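Long-range contacts in oxidized polyvinyl alcohol hydrolase (PDB 3WLA), which hydrolyses beta-diketones such as 4,6-nonanedione and cleaves oxidized polyvinyl alcohol in the second step of polyvinyl alcohol degradation, while leaving monoketones untouched: residues Pro259-Ser264 and Gly329-His334; Pro231-Thr236 and Asn301-His306; Ala34-Pro39 and Ala59-Leu64. One frame throughout, in Å; residues are numbered along the deposited sequence.

Interaction 1: residues Pro259-Ser264 and Gly329-His334; sequences PTTQAS and GRFTDH
The imidazole of H334 has T261 OG1 at one edge, in the ring plane, and the carboxylate of D333 at another; one of its faces carries F331 CB, displaced toward the rim. F331, in turn, has H334 CE1 over one face of its phenyl ring, also near the rim, while T261 O comes up at the edge, 3.3 Å from F331 CD2. H334 is gripped through both nitrogens: NE2 donates to T261 OG1 at 2.8 Å, and ND1 donates to D333 OD1 at 2.6 Å. T261 OG1 also bonds Y257 O one helical turn back, so the hydroxyl links ring and helix backbone. With both nitrogens donating, and one of them to a carboxylate, the ring may well carry a positive charge.

Q262 makes the other side-chain link. CG is anti to the backbone N (chi1 177°), and the chain then bends at chi2. Q262 NE2 donates in the amide plane to F331 O (3.1 Å, N-H...O 160°). Q262 OE1 accepts from water 1 at 2.6 Å, and that water takes the N-H of H334, with O 3.0 Å from N. Q262 NE2 also lies 3.2 Å from R330 NH2, its amide tilted 23° from the guanidinium; both are donors, and N266 OD1 accepts from Q262 NE2 and from R330 NE. R330 NH2 bonds P212 O.

The contact clamps the chain just after strand 325-328 onto helix 257-269. F331 N meets S265 OG of that helix, a residue assigned by similarity to the charge relay system. On the sheet side, T261 packs against T236 and W238 of strand 232-238, and F331 fits between that helix and strands 232-238 and 274-280.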
# COMPACT_ATOMS: atom_id res chain seq x y z
N PRO A 259 4.80 -13.46 8.66
CA PRO A 259 6.12 -12.86 8.77
C PRO A 259 6.25 -11.52 8.04
O PRO A 259 7.04 -10.65 8.45
CB PRO A 259 7.05 -13.91 8.18
CG PRO A 259 6.13 -14.73 7.26
CD PRO A 259 4.88 -14.82 8.09
N THR A 260 5.48 -11.35 6.95
CA THR A 260 5.63 -10.09 6.25
C THR A 260 5.04 -8.91 6.97
O THR A 260 5.60 -7.82 6.86
CB THR A 260 5.01 -10.10 4.83
OG1 THR A 260 3.59 -10.14 4.94
CG2 THR A 260 5.50 -11.29 4.07
N THR A 261 3.93 -9.08 7.67
CA THR A 261 3.38 -7.92 8.38
C THR A 261 4.15 -7.76 9.71
O THR A 261 4.18 -6.67 10.31
CB THR A 261 1.88 -8.05 8.62
OG1 THR A 261 1.62 -9.28 9.32
CG2 THR A 261 1.12 -8.08 7.26
N GLN A 262 4.80 -8.84 10.16
CA GLN A 262 5.61 -8.70 11.38
C GLN A 262 6.84 -7.85 10.99
O GLN A 262 7.16 -6.86 11.65
CB GLN A 262 6.11 -10.05 11.90
CG GLN A 262 7.03 -9.83 13.13
CD GLN A 262 6.21 -9.46 14.31
OE1 GLN A 262 5.37 -10.25 14.76
NE2 GLN A 262 6.39 -8.24 14.82
N ALA A 263 7.51 -8.26 9.92
CA ALA A 263 8.70 -7.58 9.47
C ALA A 263 8.41 -6.11 9.18
O ALA A 263 9.16 -5.24 9.59
CB ALA A 263 9.25 -8.25 8.26
N SER A 264 7.33 -5.82 8.45
CA SER A 264 7.03 -4.44 8.17
C SER A 264 6.73 -3.71 9.47
O SER A 264 7.23 -2.59 9.65
CB SER A 264 5.83 -4.30 7.18
OG SER A 264 4.61 -4.71 7.79
N GLY A 329 2.77 0.45 17.58
CA GLY A 329 3.99 -0.34 17.58
C GLY A 329 4.01 -1.62 16.73
O GLY A 329 3.17 -1.76 15.81
N ARG A 330 4.93 -2.55 17.03
CA ARG A 330 5.03 -3.79 16.25
C ARG A 330 4.01 -4.84 16.66
O ARG A 330 3.40 -4.77 17.74
CB ARG A 330 6.43 -4.39 16.38
CG ARG A 330 6.78 -4.83 17.82
CD ARG A 330 8.17 -5.46 17.95
NE ARG A 330 8.23 -6.82 17.42
CZ ARG A 330 7.81 -7.91 18.05
NH1 ARG A 330 7.29 -7.82 19.27
NH2 ARG A 330 7.93 -9.12 17.44
N PHE A 331 3.77 -5.82 15.80
CA PHE A 331 2.84 -6.87 16.19
C PHE A 331 3.46 -7.71 17.35
O PHE A 331 4.64 -8.03 17.32
CB PHE A 331 2.55 -7.81 15.01
CG PHE A 331 1.59 -7.23 14.00
CD1 PHE A 331 0.24 -7.18 14.26
CD2 PHE A 331 2.06 -6.72 12.79
CE1 PHE A 331 -0.65 -6.64 13.31
CE2 PHE A 331 1.20 -6.17 11.84
CZ PHE A 331 -0.18 -6.13 12.09
N THR A 332 2.64 -8.08 18.32
CA THR A 332 3.09 -8.93 19.42
C THR A 332 2.26 -10.21 19.36
O THR A 332 2.58 -11.21 20.03
CB THR A 332 2.89 -8.26 20.80
OG1 THR A 332 1.50 -8.00 21.01
CG2 THR A 332 3.66 -6.94 20.85
N ASP A 333 1.25 -10.22 18.47
CA ASP A 333 0.41 -11.41 18.33
C ASP A 333 0.71 -12.41 17.20
O ASP A 333 -0.05 -13.37 17.01
CB ASP A 333 -1.05 -11.00 18.26
CG ASP A 333 -1.44 -10.39 16.88
OD1 ASP A 333 -0.53 -10.18 16.04
OD2 ASP A 333 -2.65 -10.13 16.68
N HIS A 334 1.80 -12.22 16.45
CA HIS A 334 2.15 -13.14 15.37
C HIS A 334 3.00 -14.34 15.82
O HIS A 334 2.80 -15.47 15.33
CB HIS A 334 2.90 -12.39 14.26
CG HIS A 334 2.03 -11.45 13.46
ND1 HIS A 334 0.92 -10.83 13.99
CD2 HIS A 334 2.13 -11.03 12.17
CE1 HIS A 334 0.36 -10.06 13.06
NE2 HIS A 334 1.08 -10.17 11.95
O HOH W 1 4.52 -11.21 17.06

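Interaction 2: residues Pro231-Thr236 and Asn301-His306; sequences PMVVIT and NTMASH
M232 enters with its backbone: the CB bond points away from helix 292-304, and it is M232 O that faces H306, 4.3 Å from CE1.

V233 then turns its side chain to the helix end. Its CB sits 3.8 Å from H306 ND1, set obliquely to the imidazole. With chi1 at 51°, CG1 lies between the backbone N and the carbonyl carbon, and it reaches the last part of the helix, 3.9 Å from M303 O and 4.1 Å from M303 CB. V234 faces the other side of the sheet, where F268 of helix 257-269 meets it.

I235 points back to helix 292-304. Its CD1, carried out straight from CA (chi2 171°), presses on M303 CG at 3.5 Å, a tight carbon pair, and touches T302 CG2 at 4.1 Å. The I235 chain lies obliquely across both residues. The T302 hydroxyl bonds W298 O, and its CG2 methyl is the branch that meets I235. T302 O takes two donors, S305 N and S305 OG (2.7 Å from OG), and with H306 N bonded to M303 O the chain turns at the helix end, and H306 lies against V233. The H306 ring also meets that of F315, which stands nearly perpendicular to it.

No hydrogen bond crosses between the segments; the join is van der Waals contact, mostly apolar. Strand 232-238 lies within the sheet between 181-185 and 274-280, with helix 257-269 on one face and helix 292-304 on the other, the three-layer alpha/beta/alpha sandwich of an alpha/beta-hydrolase.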
# COMPACT_ATOMS: atom_id res chain seq x y z
N PRO A 231 8.11 12.20 8.28
CA PRO A 231 7.03 11.87 9.22
C PRO A 231 5.80 11.25 8.54
O PRO A 231 5.32 11.76 7.50
CB PRO A 231 6.70 13.22 9.86
CG PRO A 231 7.95 13.92 9.79
CD PRO A 231 8.39 13.64 8.36
N MET A 232 5.30 10.18 9.15
CA MET A 232 4.14 9.44 8.61
C MET A 232 3.42 8.65 9.67
O MET A 232 3.96 8.42 10.77
CB MET A 232 4.56 8.40 7.54
CG MET A 232 5.06 8.91 6.20
SD MET A 232 5.48 7.56 5.05
CE MET A 232 6.81 6.60 5.93
N VAL A 233 2.21 8.21 9.32
CA VAL A 233 1.42 7.31 10.16
C VAL A 233 1.13 6.08 9.24
O VAL A 233 0.71 6.22 8.07
CB VAL A 233 0.11 7.96 10.68
CG1 VAL A 233 -0.64 8.55 9.59
CG2 VAL A 233 -0.72 6.96 11.42
N VAL A 234 1.40 4.88 9.75
CA VAL A 234 1.20 3.66 8.95
C VAL A 234 0.38 2.63 9.71
O VAL A 234 0.70 2.29 10.88
CB VAL A 234 2.57 3.07 8.57
CG1 VAL A 234 2.40 1.73 7.74
CG2 VAL A 234 3.36 4.10 7.77
N ILE A 235 -0.70 2.16 9.08
CA ILE A 235 -1.55 1.14 9.68
C ILE A 235 -1.35 -0.14 8.90
O ILE A 235 -1.77 -0.24 7.74
CB ILE A 235 -3.05 1.55 9.62
CG1 ILE A 235 -3.27 2.83 10.44
CG2 ILE A 235 -3.91 0.42 10.13
CD1 ILE A 235 -4.61 3.41 10.30
N THR A 236 -0.70 -1.13 9.51
CA THR A 236 -0.44 -2.42 8.83
C THR A 236 -1.58 -3.33 9.24
O THR A 236 -1.92 -3.37 10.43
CB THR A 236 0.90 -3.06 9.27
OG1 THR A 236 1.97 -2.27 8.79
CG2 THR A 236 1.06 -4.45 8.64
N ASN A 301 -9.93 7.96 9.09
CA ASN A 301 -10.01 9.06 10.08
C ASN A 301 -8.82 8.98 11.04
O ASN A 301 -8.32 10.02 11.49
CB ASN A 301 -11.30 9.01 10.89
CG ASN A 301 -12.48 9.49 10.12
OD1 ASN A 301 -12.36 10.21 9.11
ND2 ASN A 301 -13.65 9.12 10.61
N THR A 302 -8.38 7.76 11.39
CA THR A 302 -7.24 7.60 12.28
C THR A 302 -5.97 8.19 11.59
O THR A 302 -5.19 8.93 12.20
CB THR A 302 -7.00 6.09 12.61
OG1 THR A 302 -8.09 5.60 13.39
CG2 THR A 302 -5.71 5.88 13.40
N MET A 303 -5.78 7.89 10.30
CA MET A 303 -4.64 8.46 9.62
C MET A 303 -4.82 9.99 9.46
O MET A 303 -3.88 10.78 9.60
CB MET A 303 -4.44 7.76 8.26
CG MET A 303 -4.00 6.28 8.42
SD MET A 303 -3.59 5.53 6.86
CE MET A 303 -5.17 5.41 6.18
N ALA A 304 -6.04 10.41 9.20
CA ALA A 304 -6.27 11.83 9.00
C ALA A 304 -6.05 12.61 10.30
O ALA A 304 -5.90 13.82 10.27
CB ALA A 304 -7.65 12.06 8.51
N SER A 305 -6.03 11.91 11.43
CA SER A 305 -5.83 12.58 12.72
C SER A 305 -4.35 12.83 12.98
O SER A 305 -3.96 13.40 14.02
CB SER A 305 -6.39 11.73 13.87
OG SER A 305 -5.50 10.66 14.23
N HIS A 306 -3.51 12.39 12.06
CA HIS A 306 -2.10 12.56 12.24
C HIS A 306 -1.51 13.07 10.93
O HIS A 306 -0.84 12.36 10.24
CB HIS A 306 -1.47 11.20 12.62
CG HIS A 306 -0.12 11.32 13.24
ND1 HIS A 306 1.05 11.15 12.54
CD2 HIS A 306 0.25 11.57 14.52
CE1 HIS A 306 2.08 11.29 13.35
NE2 HIS A 306 1.63 11.54 14.56

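Interaction 3: residues Ala34-Pro39 and Ala59-Leu64; sequences AFVVVP and ATNWNL
V36 CG1 is anti to its backbone N (chi1 -180°) and L64 CD1 is anti to CA (chi2 177°); the two side chains run past each other in opposite directions, and the contact falls between these two methyls. This is the first part of the alpha/beta-hydrolase sheet, where antiparallel strand 31-38 lies between strands 21-28 and 81-85 and the short helix 60-65 rests over one face. The axes of segments 34-38 and 60-64 run almost parallel, 20° apart, with a closest approach of 10.0 Å.

V36 carries the contact by splitting its branches. CG1 goes to L64, while CG2 is directed toward the start of the helix, 4.1 Å from T60 CG2 and 3.9 Å from N61 OD1. The N61 side chain crosses V36 at about a right angle, its amide nitrogen bonded to N95 OD1. Further along the strand, V38 CG2 touches the same L64 methyl at 4.3 Å.

T60 and L64 also pack on strand 81-85, against S84 and V82, so the helix bridges the two strands. F35 and V37 face the other way, onto helix 133-145. No hydrogen bond links the segments, and the tightest point is methyl on methyl: L64 CD1 is 3.3 Å from V36 CG1, closer than usual for two carbons, and 3.6 Å from V36 CB.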
# COMPACT_ATOMS: atom_id res chain seq x y z
N ALA A 34 -3.75 4.95 -16.27
CA ALA A 34 -5.15 5.23 -16.00
C ALA A 34 -5.45 5.20 -14.50
O ALA A 34 -4.72 4.55 -13.71
CB ALA A 34 -6.01 4.19 -16.75
N PHE A 35 -6.52 5.89 -14.11
CA PHE A 35 -6.93 5.96 -12.69
C PHE A 35 -8.36 6.52 -12.57
O PHE A 35 -8.85 7.23 -13.47
CB PHE A 35 -5.93 6.80 -11.86
CG PHE A 35 -5.71 8.20 -12.38
CD1 PHE A 35 -4.65 8.49 -13.21
CD2 PHE A 35 -6.59 9.24 -11.99
CE1 PHE A 35 -4.42 9.84 -13.67
CE2 PHE A 35 -6.39 10.57 -12.43
CZ PHE A 35 -5.32 10.88 -13.26
N VAL A 36 -9.05 6.14 -11.48
CA VAL A 36 -10.42 6.56 -11.27
C VAL A 36 -10.48 7.61 -10.16
O VAL A 36 -9.96 7.41 -9.07
CB VAL A 36 -11.28 5.32 -10.96
CG1 VAL A 36 -12.72 5.67 -10.73
CG2 VAL A 36 -11.19 4.33 -12.14
N VAL A 37 -11.10 8.75 -10.45
CA VAL A 37 -11.23 9.86 -9.49
C VAL A 37 -12.66 9.92 -8.94
O VAL A 37 -13.62 9.93 -9.72
CB VAL A 37 -10.87 11.21 -10.17
CG1 VAL A 37 -11.11 12.41 -9.19
CG2 VAL A 37 -9.40 11.20 -10.59
N VAL A 38 -12.79 9.88 -7.61
CA VAL A 38 -14.13 9.97 -6.96
C VAL A 38 -14.00 11.12 -5.98
O VAL A 38 -13.58 10.93 -4.85
CB VAL A 38 -14.49 8.67 -6.18
CG1 VAL A 38 -15.97 8.72 -5.73
CG2 VAL A 38 -14.27 7.44 -7.07
N PRO A 39 -14.34 12.35 -6.41
CA PRO A 39 -14.20 13.48 -5.48
C PRO A 39 -15.23 13.53 -4.37
O PRO A 39 -16.29 12.95 -4.47
CB PRO A 39 -14.29 14.70 -6.40
CG PRO A 39 -15.35 14.29 -7.37
CD PRO A 39 -14.98 12.77 -7.66
N ALA A 59 -10.50 -6.14 -9.79
CA ALA A 59 -10.47 -4.99 -10.71
C ALA A 59 -10.51 -3.71 -9.89
O ALA A 59 -11.16 -3.71 -8.82
CB ALA A 59 -11.76 -5.00 -11.62
N THR A 60 -9.92 -2.63 -10.41
CA THR A 60 -9.96 -1.33 -9.72
C THR A 60 -11.40 -0.91 -9.39
O THR A 60 -11.69 -0.42 -8.26
CB THR A 60 -9.24 -0.25 -10.54
OG1 THR A 60 -7.83 -0.54 -10.52
CG2 THR A 60 -9.48 1.23 -9.98
N ASN A 61 -12.31 -1.10 -10.34
CA ASN A 61 -13.69 -0.72 -10.06
C ASN A 61 -14.35 -1.57 -8.95
O ASN A 61 -15.23 -1.07 -8.27
CB ASN A 61 -14.52 -0.75 -11.34
CG ASN A 61 -14.35 0.50 -12.15
OD1 ASN A 61 -13.83 1.51 -11.68
ND2 ASN A 61 -14.81 0.45 -13.41
N TRP A 62 -13.94 -2.82 -8.80
CA TRP A 62 -14.48 -3.62 -7.71
C TRP A 62 -14.06 -3.01 -6.39
O TRP A 62 -14.88 -2.86 -5.51
CB TRP A 62 -13.99 -5.06 -7.72
CG TRP A 62 -14.28 -5.81 -8.98
CD1 TRP A 62 -14.96 -5.35 -10.09
CD2 TRP A 62 -13.83 -7.12 -9.29
NE1 TRP A 62 -14.95 -6.31 -11.06
CE2 TRP A 62 -14.26 -7.41 -10.60
CE3 TRP A 62 -13.11 -8.10 -8.58
CZ2 TRP A 62 -13.99 -8.64 -11.21
CZ3 TRP A 62 -12.84 -9.34 -9.19
CH2 TRP A 62 -13.28 -9.59 -10.50
N ASN A 63 -12.77 -2.71 -6.24
CA ASN A 63 -12.28 -2.14 -5.02
C ASN A 63 -13.05 -0.86 -4.66
O ASN A 63 -13.28 -0.59 -3.50
CB ASN A 63 -10.79 -1.88 -5.20
CG ASN A 63 -10.16 -1.18 -4.03
OD1 ASN A 63 -10.27 0.05 -3.91
ND2 ASN A 63 -9.46 -1.94 -3.16
N LEU A 64 -13.42 -0.06 -5.66
CA LEU A 64 -14.15 1.17 -5.43
C LEU A 64 -15.63 0.98 -5.20
O LEU A 64 -16.24 1.73 -4.40
CB LEU A 64 -14.04 2.09 -6.66
CG LEU A 64 -12.69 2.73 -6.88
CD1 LEU A 64 -12.69 3.57 -8.17
CD2 LEU A 64 -12.41 3.62 -5.68

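How the interactions relate
Interaction 3 closes first along the chain. The other two interleave: 231-236, 259-264, 301-306, then 329-334, so each closes across a segment of the other. Their centres lie about 17 Å apart and they touch at T236, whose CG2 is 3.6 Å from F331 CE2 and 3.7 Å from T261 CB. Together they cover both faces of strand 232-238, and interaction 1 packs the C-terminal loop beside it. Interaction 3 is remote, its centre about 30 Å from that of interaction 1 and 22 Å from that of interaction 2, but reaches the same sheet as interaction 2. Interactions 1 and 3 lie on opposite sides of the chain's centre, spreading the contacts across one hydrolase domain.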